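Side-chain contacts in putative cytoplasmic protein (Salmonella typhimurium, PDB 2GK3), which is of unknown function but belongs to a putative glutamine amidotransferase-like family and assembles into a hexamer: residues Val13-Glu18 with Thr43-Cys48; Asn89-Gln94 with Ala137-Thr142; Gly119-Ile124 with Glu146-Ile151; Leu210-Tyr215 with Gln251-Lys256. All coordinates share one frame; numbering follows the deposited sequence.

Contact 1 (Val13-Glu18 with Thr43-Cys48); sequences VLFIGE and TWLLEC
F15 reaches out from its strand and is met by two neighbouring leucines of the facing helix, L45 and L46, each in its own way. L46 comes over a face: its CD2 methyl stands 4.0 Å from the centroid of the F15 ring and 22° off the ring normal, a CH-pi contact. The methyl is displaced toward the rim, on the root side, and its closest ring atom is CG of F15, 3.7 Å from CD2 of L46. L45 works at the far half of the same ring, where its CD1 approaches obliquely and comes within 3.6 Å of F15 CE1. What makes this possible is the F15 side chain swinging CG opposite the backbone N (chi1 -171°), which carries the ring off the strand toward the helix. L46 turns its CG the other way, opposite its carbonyl carbon (chi1 -61°), and so brings CD2 back over the ring although its CB does not aim straight at the strand. Just past the end of the strand run 13-17, CB of E18 lies in the plane of the F15 ring, at its edge. Y58 of strand 55-59 touches both F15 and L46, while L45 continues the apolar layer onto Y242 and W246 of helix 242-253. There is no hydrogen bond across this interface; the contact is apolar packing plus the CH-pi contact. A helix laid on an inner strand, with parallel strands 55-59 and 80-84 on the two flanks of 12-28, is the alpha/beta packing expected of the flavodoxin-like core of class I glutamine amidotransferase relatives.

Contact 2 (Asn89-Gln94 with Ala137-Thr142); sequences NTFLLQ and ANYKNT
The F91 ring meets Y139 at its edge: the phenol oxygen lies near the plane of the phenylalanine, with Y139 OH 3.3 Å from F91 CE1. The oxygen's hydrogen bond is to the carbonyl of I86, so the phenol is fixed from outside the pair; against F91 it packs. The amide of Q94 is another flat group, and its NE2 donates to F91 O at 3.1 Å in the plane of that carbonyl, just after helix 88-92. Beside the rings, a methyl pair joins the segments, L92 CD1 to T142 CG2 at 3.9 Å. T142 takes chi1 71°, which points CG2 at the leucine and lets OG1 bond Y139 O at 2.6 Å; T142 N reaches the same oxygen from the same face of its plane. On the other flank a water accepts from N138 ND2 and donates to N89 OD1, both at 2.9 Å, and N141 ND2 holds the other end of the N138 amide through OD1. N89 OD1 also receives R158 of a second subunit, and N89 ND2 bonds D31 of a third, which places this contact at the hexamer interfaces. Helix 88-92 packs on helix 61-67 through F91 and on L108 of helix 107-116, with the 137-142 loop closing over it after strand 120-124.

Contact 3 (Gly119-Ile124 with Glu146-Ile151); sequences GGLLMI and EVLPVI
L121 pushes one methyl into the notch between V147 and L148. Its CD2 is the bump, 3.9 Å from V147 CG1 and likewise 3.9 Å from L148 CD2, so a single branch of the strand residue fills the hollow between two consecutive side chains of the loop. The L121 side chain is thrown opposite its backbone N (chi1 -179°), which extends it straight off the strand; it meets V147 at about a right angle and L148 more obliquely. L148 is the counterpart bump. Its forked end faces the groove between L121 and M123, two residues whose side chains leave the strand on one face: CD2 goes to L121, while CD1 lies 4.2 Å from the selenium of M123, a selenomethionine here. That last distance is ordinary van der Waals spacing for the larger selenium atom, and every pairing is apolar. Strand 120-124 is an interior one, hydrogen-bonded in parallel to 80-84 at one edge and to 218-223 at the other. While L121 and M123 face the loop, L122 points the opposite way, onto W246 and I253 of helix 242-253. The loop runs on through P149, resting on T220 and C222 of strand 218-223, into short strand 150-151, paired antiparallel with 185-194.

Contact 4 (Leu210-Tyr215 with Gln251-Lys256); sequences LVFGEY and QFIARK
F212, F252 and I253 make the apolar contact, and beside it, in the chain terminus, K256 NZ bonds R255 O at 3.2 Å, with the donor well above the carbonyl plane. The C-terminal part of helix 242-253 packs here on strand 207-215, which pairs antiparallel with 218-223, in what is probably a class I glutamine amidotransferase-like alpha/beta fold. The core is a T-shaped aromatic pair: the edge of F252 turns toward the face of F212, centroids 5.0 Å apart and planes at 65°. I253 arrives differently, its CG2 lying in the F212 ring plane, at the edge. With CG1 of I253 held between the backbone N and the carbonyl carbon (chi1 75°), that methyl is the branch sent toward the phenylalanine. The imidazole of H174 stacks on F212 and also meets F252, and V176 touches both rings. The tail past the helix is tied by R255 NH2 to the carbonyl of Y78; K256 NZ also makes a long, weak ion pair with D79. F212 and F252 also rest on A221 and K219 of the adjoining strand 218-223, respectively. F212 CD1 makes the closest approach to both residues: F252 CD2 lies 3.6 Å from it and I253 CG2 3.7 Å.

How the contacts relate
Along the chain, contact 1 closes first, contacts 2 and 3 then interlock because their segments alternate, and contact 4 follows. Contacts 3 and 4 are nearest, centres about 9 Å apart, and touch where I253 CD1 meets L121 O. Contact 2 joins this group through Y139 against M123, and reaches contact 1 through I16 against F91 although their centres are about 21 Å apart. Strands 12-28, 120-124 and 207-215 carry contacts 1, 3 and 4, and helix 242-253 carries one side of contact 4 and touches residues of contacts 1 and 3. These three lie within one subunit and no other chain touches their segments, whereas contact 2 lies where two further subunits of the hexamer meet it.

Contact 1 (Val13-Glu18 with Thr43-Cys48)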
loop_
_atom_site.group_PDB
_atom_site.type_symbol
_atom_site.label_atom_id
_atom_site.label_comp_id
_atom_site.label_asym_id
_atom_site.label_seq_id
_atom_site.Cartn_x
_atom_site.Cartn_y
_atom_site.Cartn_z
ATOM N N VAL E 13 9.719 28.717 21.222
ATOM C CA VAL E 13 9.402 28.401 19.820
ATOM C C VAL E 13 8.664 27.064 19.693
ATOM O O VAL E 13 9.072 26.075 20.297
ATOM C CB VAL E 13 10.685 28.385 18.954
ATOM C CG1 VAL E 13 10.399 27.900 17.508
ATOM C CG2 VAL E 13 11.344 29.755 18.952
ATOM N N LEU E 14 7.583 27.046 18.912
ATOM C CA LEU E 14 6.859 25.822 18.572
ATOM C C LEU E 14 7.397 25.295 17.246
ATOM O O LEU E 14 7.305 25.968 16.232
ATOM C CB LEU E 14 5.358 26.116 18.445
ATOM C CG LEU E 14 4.273 25.068 18.732
ATOM C CD1 LEU E 14 3.134 25.250 17.764
ATOM C CD2 LEU E 14 4.749 23.611 18.701
ATOM N N PHE E 15 7.983 24.106 17.246
ATOM C CA PHE E 15 8.517 23.540 16.013
ATOM C C PHE E 15 7.586 22.420 15.529
ATOM O O PHE E 15 7.446 21.396 16.198
ATOM C CB PHE E 15 9.946 23.027 16.232
ATOM C CG PHE E 15 10.662 22.628 14.949
ATOM C CD1 PHE E 15 11.670 23.423 14.428
ATOM C CD2 PHE E 15 10.323 21.451 14.277
ATOM C CE1 PHE E 15 12.318 23.061 13.251
ATOM C CE2 PHE E 15 10.962 21.082 13.105
ATOM C CZ PHE E 15 11.957 21.879 12.590
ATOM N N ILE E 16 6.942 22.622 14.377
ATOM C CA ILE E 16 5.992 21.660 13.855
ATOM C C ILE E 16 6.536 20.890 12.649
ATOM O O ILE E 16 7.063 21.467 11.688
ATOM C CB ILE E 16 4.648 22.315 13.499
ATOM C CG1 ILE E 16 4.175 23.255 14.618
ATOM C CG2 ILE E 16 3.605 21.258 13.222
ATOM C CD1 ILE E 16 2.904 24.065 14.271
ATOM N N GLY E 17 6.425 19.571 12.709
ATOM C CA GLY E 17 6.625 18.743 11.528
ATOM C C GLY E 17 7.796 17.822 11.658
ATOM O O GLY E 17 8.040 17.297 12.719
ATOM N N GLU E 18 8.513 17.619 10.560
ATOM C CA GLU E 18 9.769 16.841 10.556
ATOM C C GLU E 18 9.653 15.438 11.164
ATOM O O GLU E 18 10.567 14.952 11.827
ATOM C CB GLU E 18 10.922 17.645 11.196
ATOM C CG GLU E 18 11.476 18.739 10.309
ATOM C CD GLU E 18 12.184 18.211 9.065
ATOM O OE1 GLU E 18 12.642 17.044 9.060
ATOM O OE2 GLU E 18 12.287 18.974 8.081
ATOM N N THR E 43 16.214 16.012 14.442
ATOM C CA THR E 43 16.843 15.796 15.753
ATOM C C THR E 43 18.081 16.690 15.950
ATOM O O THR E 43 18.221 17.353 16.986
ATOM C CB THR E 43 17.137 14.278 15.963
ATOM O OG1 THR E 43 15.904 13.546 15.815
ATOM C CG2 THR E 43 17.710 13.980 17.360
ATOM N N TRP E 44 18.951 16.738 14.938
ATOM C CA TRP E 44 20.120 17.623 14.943
ATOM C C TRP E 44 19.789 19.098 15.173
ATOM O O TRP E 44 20.303 19.725 16.114
ATOM C CB TRP E 44 20.908 17.472 13.639
ATOM C CG TRP E 44 22.115 18.377 13.527
ATOM C CD1 TRP E 44 22.360 19.296 12.548
ATOM C CD2 TRP E 44 23.241 18.434 14.420
ATOM N NE1 TRP E 44 23.571 19.920 12.766
ATOM C CE2 TRP E 44 24.131 19.410 13.909
ATOM C CE3 TRP E 44 23.590 17.743 15.591
ATOM C CZ2 TRP E 44 25.349 19.717 14.533
ATOM C CZ3 TRP E 44 24.791 18.050 16.217
ATOM C CH2 TRP E 44 25.662 19.029 15.685
ATOM N N LEU E 45 18.953 19.652 14.300
ATOM C CA LEU E 45 18.539 21.033 14.417
ATOM C C LEU E 45 18.001 21.311 15.824
ATOM O O LEU E 45 18.435 22.252 16.477
ATOM C CB LEU E 45 17.453 21.349 13.390
ATOM C CG LEU E 45 17.272 22.776 12.860
ATOM C CD1 LEU E 45 15.810 23.034 12.532
ATOM C CD2 LEU E 45 17.809 23.876 13.768
ATOM N N LEU E 46 17.054 20.499 16.283
ATOM C CA LEU E 46 16.433 20.720 17.592
ATOM C C LEU E 46 17.456 20.703 18.744
ATOM O O LEU E 46 17.308 21.442 19.707
ATOM C CB LEU E 46 15.292 19.712 17.836
ATOM C CG LEU E 46 14.111 19.740 16.850
ATOM C CD1 LEU E 46 13.234 18.515 17.016
ATOM C CD2 LEU E 46 13.290 21.025 16.975
ATOM N N GLU E 47 18.488 19.877 18.619
ATOM C CA GLU E 47 19.573 19.845 19.579
ATOM C C GLU E 47 20.369 21.146 19.566
ATOM O O GLU E 47 20.784 21.638 20.607
ATOM C CB GLU E 47 20.474 18.634 19.306
ATOM C CG GLU E 47 21.595 18.405 20.303
ATOM C CD GLU E 47 21.143 18.477 21.752
ATOM O OE1 GLU E 47 19.978 18.120 22.050
ATOM O OE2 GLU E 47 21.960 18.899 22.596
ATOM N N CYS E 48 20.567 21.706 18.379
ATOM C CA CYS E 48 21.308 22.961 18.215
ATOM C C CYS E 48 20.548 24.134 18.789
ATOM O O CYS E 48 21.142 25.028 19.399
ATOM C CB CYS E 48 21.593 23.238 16.739
ATOM S SG CYS E 48 22.731 22.120 15.937
#

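Contact 2 (Asn89-Gln94 with Ala137-Thr142)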
loop_
_atom_site.group_PDB
_atom_site.type_symbol
_atom_site.label_atom_id
_atom_site.label_comp_id
_atom_site.label_asym_id
_atom_site.label_seq_id
_atom_site.Cartn_x
_atom_site.Cartn_y
_atom_site.Cartn_z
ATOM N N ASN E 89 -2.688 19.943 4.318
ATOM C CA ASN E 89 -3.753 18.980 4.582
ATOM C C ASN E 89 -3.728 18.526 6.034
ATOM O O ASN E 89 -4.787 18.299 6.629
ATOM C CB ASN E 89 -3.631 17.759 3.667
ATOM C CG ASN E 89 -4.021 18.045 2.213
ATOM O OD1 ASN E 89 -4.793 18.957 1.918
ATOM N ND2 ASN E 89 -3.514 17.228 1.302
ATOM N N THR E 90 -2.536 18.415 6.617
ATOM C CA THR E 90 -2.422 17.944 8.003
ATOM C C THR E 90 -3.090 18.921 8.971
ATOM O O THR E 90 -3.845 18.491 9.848
ATOM C CB THR E 90 -0.963 17.605 8.440
ATOM O OG1 THR E 90 -0.467 16.551 7.613
ATOM C CG2 THR E 90 -0.920 17.136 9.912
ATOM N N PHE E 91 -2.835 20.217 8.778
ATOM C CA PHE E 91 -3.474 21.280 9.555
ATOM C C PHE E 91 -4.981 21.418 9.297
ATOM O O PHE E 91 -5.760 21.565 10.225
ATOM C CB PHE E 91 -2.809 22.598 9.246
ATOM C CG PHE E 91 -1.415 22.713 9.770
ATOM C CD1 PHE E 91 -0.328 22.598 8.908
ATOM C CD2 PHE E 91 -1.179 22.965 11.122
ATOM C CE1 PHE E 91 0.975 22.717 9.367
ATOM C CE2 PHE E 91 0.140 23.084 11.597
ATOM C CZ PHE E 91 1.219 22.962 10.696
ATOM N N LEU E 92 -5.376 21.372 8.031
ATOM C CA LEU E 92 -6.754 21.567 7.622
ATOM C C LEU E 92 -7.673 20.380 7.911
ATOM O O LEU E 92 -8.863 20.579 8.189
ATOM C CB LEU E 92 -6.810 21.915 6.126
ATOM C CG LEU E 92 -6.374 23.347 5.774
ATOM C CD1 LEU E 92 -5.986 23.523 4.307
ATOM C CD2 LEU E 92 -7.454 24.356 6.188
ATOM N N LEU E 93 -7.124 19.165 7.818
ATOM C CA LEU E 93 -7.890 17.915 7.858
ATOM C C LEU E 93 -7.475 17.048 9.041
ATOM O O LEU E 93 -7.131 15.862 8.877
ATOM C CB LEU E 93 -7.708 17.127 6.548
ATOM C CG LEU E 93 -8.020 17.858 5.240
ATOM C CD1 LEU E 93 -7.679 16.996 4.034
ATOM C CD2 LEU E 93 -9.492 18.280 5.228
ATOM N N GLN E 94 -7.498 17.656 10.229
ATOM C CA GLN E 94 -7.315 16.934 11.482
ATOM C C GLN E 94 -8.368 15.813 11.608
ATOM O O GLN E 94 -9.429 15.846 10.970
ATOM C CB GLN E 94 -7.389 17.892 12.668
ATOM C CG GLN E 94 -6.299 18.960 12.687
ATOM C CD GLN E 94 -6.610 20.129 13.648
ATOM O OE1 GLN E 94 -7.123 19.923 14.753
ATOM N NE2 GLN E 94 -6.290 21.347 13.231
ATOM N N ALA E 137 2.017 19.507 -0.668
ATOM C CA ALA E 137 2.041 20.425 0.478
ATOM C C ALA E 137 0.974 21.477 0.268
ATOM O O ALA E 137 0.320 21.897 1.230
ATOM C CB ALA E 137 3.400 21.067 0.658
ATOM N N ASN E 138 0.806 21.874 -1.009
ATOM C CA ASN E 138 -0.351 22.626 -1.477
ATOM C C ASN E 138 -0.627 23.980 -0.792
ATOM O O ASN E 138 -1.757 24.464 -0.823
ATOM C CB ASN E 138 -1.602 21.741 -1.365
ATOM C CG ASN E 138 -2.780 22.303 -2.139
ATOM O OD1 ASN E 138 -2.643 22.694 -3.306
ATOM N ND2 ASN E 138 -3.936 22.351 -1.501
ATOM N N TYR E 139 0.395 24.598 -0.210
ATOM C CA TYR E 139 0.205 25.784 0.607
ATOM C C TYR E 139 -0.336 27.008 -0.136
ATOM O O TYR E 139 -0.950 27.889 0.486
ATOM C CB TYR E 139 1.490 26.124 1.367
ATOM C CG TYR E 139 1.632 25.324 2.647
ATOM C CD1 TYR E 139 2.471 24.197 2.718
ATOM C CD2 TYR E 139 0.919 25.688 3.789
ATOM C CE1 TYR E 139 2.607 23.471 3.915
ATOM C CE2 TYR E 139 1.016 24.956 4.960
ATOM C CZ TYR E 139 1.858 23.857 5.028
ATOM O OH TYR E 139 1.923 23.163 6.233
ATOM N N LYS E 140 -0.138 27.047 -1.458
ATOM C CA LYS E 140 -0.532 28.201 -2.284
ATOM C C LYS E 140 -2.050 28.358 -2.353
ATOM O O LYS E 140 -2.563 29.461 -2.509
ATOM C CB LYS E 140 0.035 28.068 -3.688
ATOM C CG LYS E 140 -0.342 29.230 -4.564
ATOM C CD LYS E 140 0.351 29.212 -5.906
ATOM C CE LYS E 140 0.345 30.634 -6.482
ATOM N NZ LYS E 140 1.018 30.693 -7.789
ATOM N N ASN E 141 -2.744 27.232 -2.230
ATOM C CA ASN E 141 -4.178 27.160 -2.306
ATOM C C ASN E 141 -4.823 27.163 -0.920
ATOM O O ASN E 141 -5.958 26.716 -0.747
ATOM C CB ASN E 141 -4.547 25.932 -3.121
ATOM C CG ASN E 141 -4.026 26.028 -4.553
ATOM O OD1 ASN E 141 -4.184 27.070 -5.202
ATOM N ND2 ASN E 141 -3.374 24.965 -5.042
ATOM N N THR E 142 -4.102 27.708 0.058
ATOM C CA THR E 142 -4.584 27.790 1.440
ATOM C C THR E 142 -4.531 29.220 1.933
ATOM O O THR E 142 -3.846 30.065 1.343
ATOM C CB THR E 142 -3.725 26.929 2.422
ATOM O OG1 THR E 142 -2.442 27.541 2.605
ATOM C CG2 THR E 142 -3.558 25.477 1.927
HETATM O O HOH W 1 -4.400 21.722 1.279
#

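Contact 3 (Gly119-Ile124 with Glu146-Ile151)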
loop_
_atom_site.group_PDB
_atom_site.type_symbol
_atom_site.label_atom_id
_atom_site.label_comp_id
_atom_site.label_asym_id
_atom_site.label_seq_id
_atom_site.Cartn_x
_atom_site.Cartn_y
_atom_site.Cartn_z
ATOM N N GLY E 119 3.084 37.314 16.397
ATOM C CA GLY E 119 3.875 36.098 16.295
ATOM C C GLY E 119 4.800 36.037 15.086
ATOM O O GLY E 119 4.537 36.656 14.042
ATOM N N GLY E 120 5.888 35.278 15.220
ATOM C CA GLY E 120 6.748 34.954 14.075
ATOM C C GLY E 120 6.458 33.594 13.441
ATOM O O GLY E 120 6.018 32.628 14.111
ATOM N N LEU E 121 6.724 33.507 12.143
ATOM C CA LEU E 121 6.489 32.285 11.384
ATOM C C LEU E 121 7.685 32.008 10.486
ATOM O O LEU E 121 8.095 32.878 9.691
ATOM C CB LEU E 121 5.213 32.411 10.535
ATOM C CG LEU E 121 4.774 31.218 9.663
ATOM C CD1 LEU E 121 4.591 30.001 10.537
ATOM C CD2 LEU E 121 3.488 31.500 8.847
ATOM N N LEU E 122 8.255 30.811 10.625
ATOM C CA LEU E 122 9.286 30.363 9.709
ATOM C C LEU E 122 8.814 29.072 9.040
ATOM O O LEU E 122 8.370 28.145 9.717
ATOM C CB LEU E 122 10.635 30.155 10.424
ATOM C CG LEU E 122 11.682 29.267 9.706
ATOM C CD1 LEU E 122 12.297 29.924 8.428
ATOM C CD2 LEU E 122 12.781 28.805 10.681
HETATM N N MSE E 123 8.860 29.048 7.707
HETATM C CA MSE E 123 8.674 27.817 6.962
HETATM C C MSE E 123 10.025 27.366 6.414
HETATM O O MSE E 123 10.785 28.177 5.871
HETATM C CB MSE E 123 7.651 27.974 5.825
HETATM C CG MSE E 123 7.385 26.635 5.048
HETATM SE SE MSE E 123 5.784 26.618 3.968
HETATM C CE MSE E 123 4.416 26.349 5.347
ATOM N N ILE E 124 10.308 26.069 6.563
ATOM C CA ILE E 124 11.535 25.465 6.051
ATOM C C ILE E 124 11.163 24.553 4.893
ATOM O O ILE E 124 10.196 23.787 4.984
ATOM C CB ILE E 124 12.282 24.676 7.160
ATOM C CG1 ILE E 124 12.728 25.627 8.281
ATOM C CG2 ILE E 124 13.462 23.853 6.567
ATOM C CD1 ILE E 124 13.378 24.919 9.510
ATOM N N GLU E 146 -1.019 34.060 1.719
ATOM C CA GLU E 146 -0.894 35.520 1.927
ATOM C C GLU E 146 -0.010 35.931 3.094
ATOM O O GLU E 146 0.402 37.091 3.173
ATOM C CB GLU E 146 -2.270 36.178 2.118
ATOM C CG GLU E 146 -3.096 36.273 0.854
ATOM C CD GLU E 146 -2.542 37.271 -0.154
ATOM O OE1 GLU E 146 -1.726 38.130 0.232
ATOM O OE2 GLU E 146 -2.929 37.193 -1.338
ATOM N N VAL E 147 0.259 35.004 4.011
ATOM C CA VAL E 147 1.095 35.312 5.174
ATOM C C VAL E 147 2.578 35.221 4.801
ATOM O O VAL E 147 3.406 35.930 5.378
ATOM C CB VAL E 147 0.753 34.418 6.422
ATOM C CG1 VAL E 147 1.697 34.688 7.585
ATOM C CG2 VAL E 147 -0.689 34.635 6.872
ATOM N N LEU E 148 2.912 34.380 3.827
ATOM C CA LEU E 148 4.336 34.096 3.539
ATOM C C LEU E 148 4.967 35.189 2.683
ATOM O O LEU E 148 4.275 35.815 1.881
ATOM C CB LEU E 148 4.517 32.703 2.896
ATOM C CG LEU E 148 3.868 31.532 3.659
ATOM C CD1 LEU E 148 3.956 30.266 2.831
ATOM C CD2 LEU E 148 4.441 31.311 5.097
ATOM N N PRO E 149 6.281 35.448 2.867
ATOM C CA PRO E 149 6.913 36.516 2.092
ATOM C C PRO E 149 7.381 36.074 0.691
ATOM O O PRO E 149 8.198 36.756 0.059
ATOM C CB PRO E 149 8.100 36.901 2.971
ATOM C CG PRO E 149 8.497 35.638 3.605
ATOM C CD PRO E 149 7.234 34.835 3.807
ATOM N N VAL E 150 6.881 34.931 0.230
ATOM C CA VAL E 150 7.173 34.431 -1.120
ATOM C C VAL E 150 5.877 34.067 -1.848
ATOM O O VAL E 150 4.833 33.834 -1.221
ATOM C CB VAL E 150 8.155 33.209 -1.113
ATOM C CG1 VAL E 150 9.495 33.586 -0.497
ATOM C CG2 VAL E 150 7.541 31.967 -0.415
ATOM N N ILE E 151 5.938 34.018 -3.174
ATOM C CA ILE E 151 4.801 33.546 -3.982
ATOM C C ILE E 151 5.241 32.206 -4.536
ATOM O O ILE E 151 6.350 32.083 -5.040
ATOM C CB ILE E 151 4.444 34.560 -5.100
ATOM C CG1 ILE E 151 3.816 35.817 -4.482
ATOM C CG2 ILE E 151 3.486 33.948 -6.134
ATOM C CD1 ILE E 151 3.980 37.054 -5.351
#

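Contact 4 (Leu210-Tyr215 with Gln251-Lys256)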
loop_
_atom_site.group_PDB
_atom_site.type_symbol
_atom_site.label_atom_id
_atom_site.label_comp_id
_atom_site.label_asym_id
_atom_site.label_seq_id
_atom_site.Cartn_x
_atom_site.Cartn_y
_atom_site.Cartn_z
ATOM N N LEU E 210 16.895 32.491 1.444
ATOM C CA LEU E 210 16.449 33.030 2.726
ATOM C C LEU E 210 15.759 34.363 2.504
ATOM O O LEU E 210 16.359 35.278 1.956
ATOM C CB LEU E 210 17.626 33.165 3.706
ATOM C CG LEU E 210 17.321 33.590 5.146
ATOM C CD1 LEU E 210 16.347 32.621 5.891
ATOM C CD2 LEU E 210 18.624 33.769 5.921
ATOM N N VAL E 211 14.507 34.460 2.949
ATOM C CA VAL E 211 13.652 35.619 2.681
ATOM C C VAL E 211 12.925 36.051 3.958
ATOM O O VAL E 211 12.326 35.217 4.644
ATOM C CB VAL E 211 12.578 35.314 1.583
ATOM C CG1 VAL E 211 11.685 36.545 1.322
ATOM C CG2 VAL E 211 13.241 34.832 0.272
ATOM N N PHE E 212 12.978 37.354 4.249
ATOM C CA PHE E 212 12.309 37.933 5.427
ATOM C C PHE E 212 11.172 38.866 5.022
ATOM O O PHE E 212 11.289 39.632 4.071
ATOM C CB PHE E 212 13.321 38.666 6.340
ATOM C CG PHE E 212 14.329 37.745 6.981
ATOM C CD1 PHE E 212 14.019 37.071 8.155
ATOM C CD2 PHE E 212 15.570 37.518 6.385
ATOM C CE1 PHE E 212 14.926 36.188 8.730
ATOM C CE2 PHE E 212 16.484 36.655 6.955
ATOM C CZ PHE E 212 16.167 35.988 8.126
ATOM N N GLY E 213 10.064 38.800 5.737
ATOM C CA GLY E 213 8.998 39.761 5.511
ATOM C C GLY E 213 8.230 40.121 6.757
ATOM O O GLY E 213 8.658 39.824 7.877
ATOM N N GLU E 214 7.088 40.765 6.559
ATOM C CA GLU E 214 6.217 41.116 7.661
ATOM C C GLU E 214 4.799 40.829 7.250
ATOM O O GLU E 214 4.487 40.767 6.056
ATOM C CB GLU E 214 6.395 42.580 8.047
ATOM C CG GLU E 214 7.867 42.954 8.250
ATOM C CD GLU E 214 8.078 44.327 8.856
ATOM O OE1 GLU E 214 7.131 44.857 9.476
ATOM O OE2 GLU E 214 9.210 44.863 8.727
ATOM N N TYR E 215 3.953 40.611 8.242
ATOM C CA TYR E 215 2.541 40.409 8.025
ATOM C C TYR E 215 1.765 40.978 9.205
ATOM O O TYR E 215 1.643 40.321 10.265
ATOM C CB TYR E 215 2.222 38.924 7.839
ATOM C CG TYR E 215 0.772 38.693 7.499
ATOM C CD1 TYR E 215 0.285 38.991 6.233
ATOM C CD2 TYR E 215 -0.113 38.216 8.446
ATOM C CE1 TYR E 215 -1.043 38.807 5.918
ATOM C CE2 TYR E 215 -1.433 38.021 8.138
ATOM C CZ TYR E 215 -1.891 38.327 6.877
ATOM O OH TYR E 215 -3.201 38.134 6.572
ATOM N N GLN E 251 15.398 34.537 16.107
ATOM C CA GLN E 251 15.523 35.746 16.910
ATOM C C GLN E 251 15.123 37.005 16.117
ATOM O O GLN E 251 14.518 37.941 16.660
ATOM C CB GLN E 251 16.971 35.860 17.396
ATOM C CG GLN E 251 17.120 36.291 18.842
ATOM C CD GLN E 251 17.549 35.163 19.752
ATOM O OE1 GLN E 251 18.401 34.345 19.383
ATOM N NE2 GLN E 251 16.988 35.125 20.962
ATOM N N PHE E 252 15.465 37.026 14.830
ATOM C CA PHE E 252 15.111 38.155 13.972
ATOM C C PHE E 252 13.594 38.393 13.861
ATOM O O PHE E 252 13.128 39.539 13.901
ATOM C CB PHE E 252 15.738 38.003 12.578
ATOM C CG PHE E 252 15.723 39.280 11.772
ATOM C CD1 PHE E 252 16.656 40.293 12.028
ATOM C CD2 PHE E 252 14.769 39.478 10.772
ATOM C CE1 PHE E 252 16.644 41.479 11.303
ATOM C CE2 PHE E 252 14.741 40.657 10.036
ATOM C CZ PHE E 252 15.684 41.668 10.307
ATOM N N ILE E 253 12.841 37.306 13.745
ATOM C CA ILE E 253 11.399 37.357 13.493
ATOM C C ILE E 253 10.542 37.162 14.770
ATOM O O ILE E 253 9.309 37.211 14.718
ATOM C CB ILE E 253 10.990 36.349 12.356
ATOM C CG1 ILE E 253 10.994 34.904 12.864
ATOM C CG2 ILE E 253 11.938 36.469 11.146
ATOM C CD1 ILE E 253 10.520 33.872 11.845
ATOM N N ALA E 254 11.199 36.962 15.915
ATOM C CA ALA E 254 10.476 36.725 17.178
ATOM C C ALA E 254 9.550 37.865 17.583
ATOM O O ALA E 254 9.785 39.039 17.264
ATOM C CB ALA E 254 11.436 36.405 18.303
ATOM N N ARG E 255 8.476 37.505 18.272
ATOM C CA ARG E 255 7.625 38.486 18.929
ATOM C C ARG E 255 8.439 39.524 19.733
ATOM O O ARG E 255 9.443 39.184 20.377
ATOM C CB ARG E 255 6.634 37.779 19.855
ATOM C CG ARG E 255 5.566 38.694 20.452
ATOM C CD ARG E 255 4.683 37.952 21.433
ATOM N NE ARG E 255 4.182 36.706 20.853
ATOM C CZ ARG E 255 3.045 36.578 20.176
ATOM N NH1 ARG E 255 2.243 37.617 19.972
ATOM N NH2 ARG E 255 2.709 35.394 19.707
ATOM N N LYS E 256 8.018 40.786 19.613
ATOM C CA LYS E 256 8.284 41.874 20.571
ATOM C C LYS E 256 8.547 43.195 19.862
ATOM O O LYS E 256 7.617 43.837 19.362
ATOM C CB LYS E 256 9.419 41.559 21.559
ATOM C CG LYS E 256 9.081 41.927 23.007
ATOM C CD LYS E 256 8.025 40.973 23.606
ATOM C CE LYS E 256 8.645 39.734 24.307
ATOM N NZ LYS E 256 8.844 38.517 23.422
#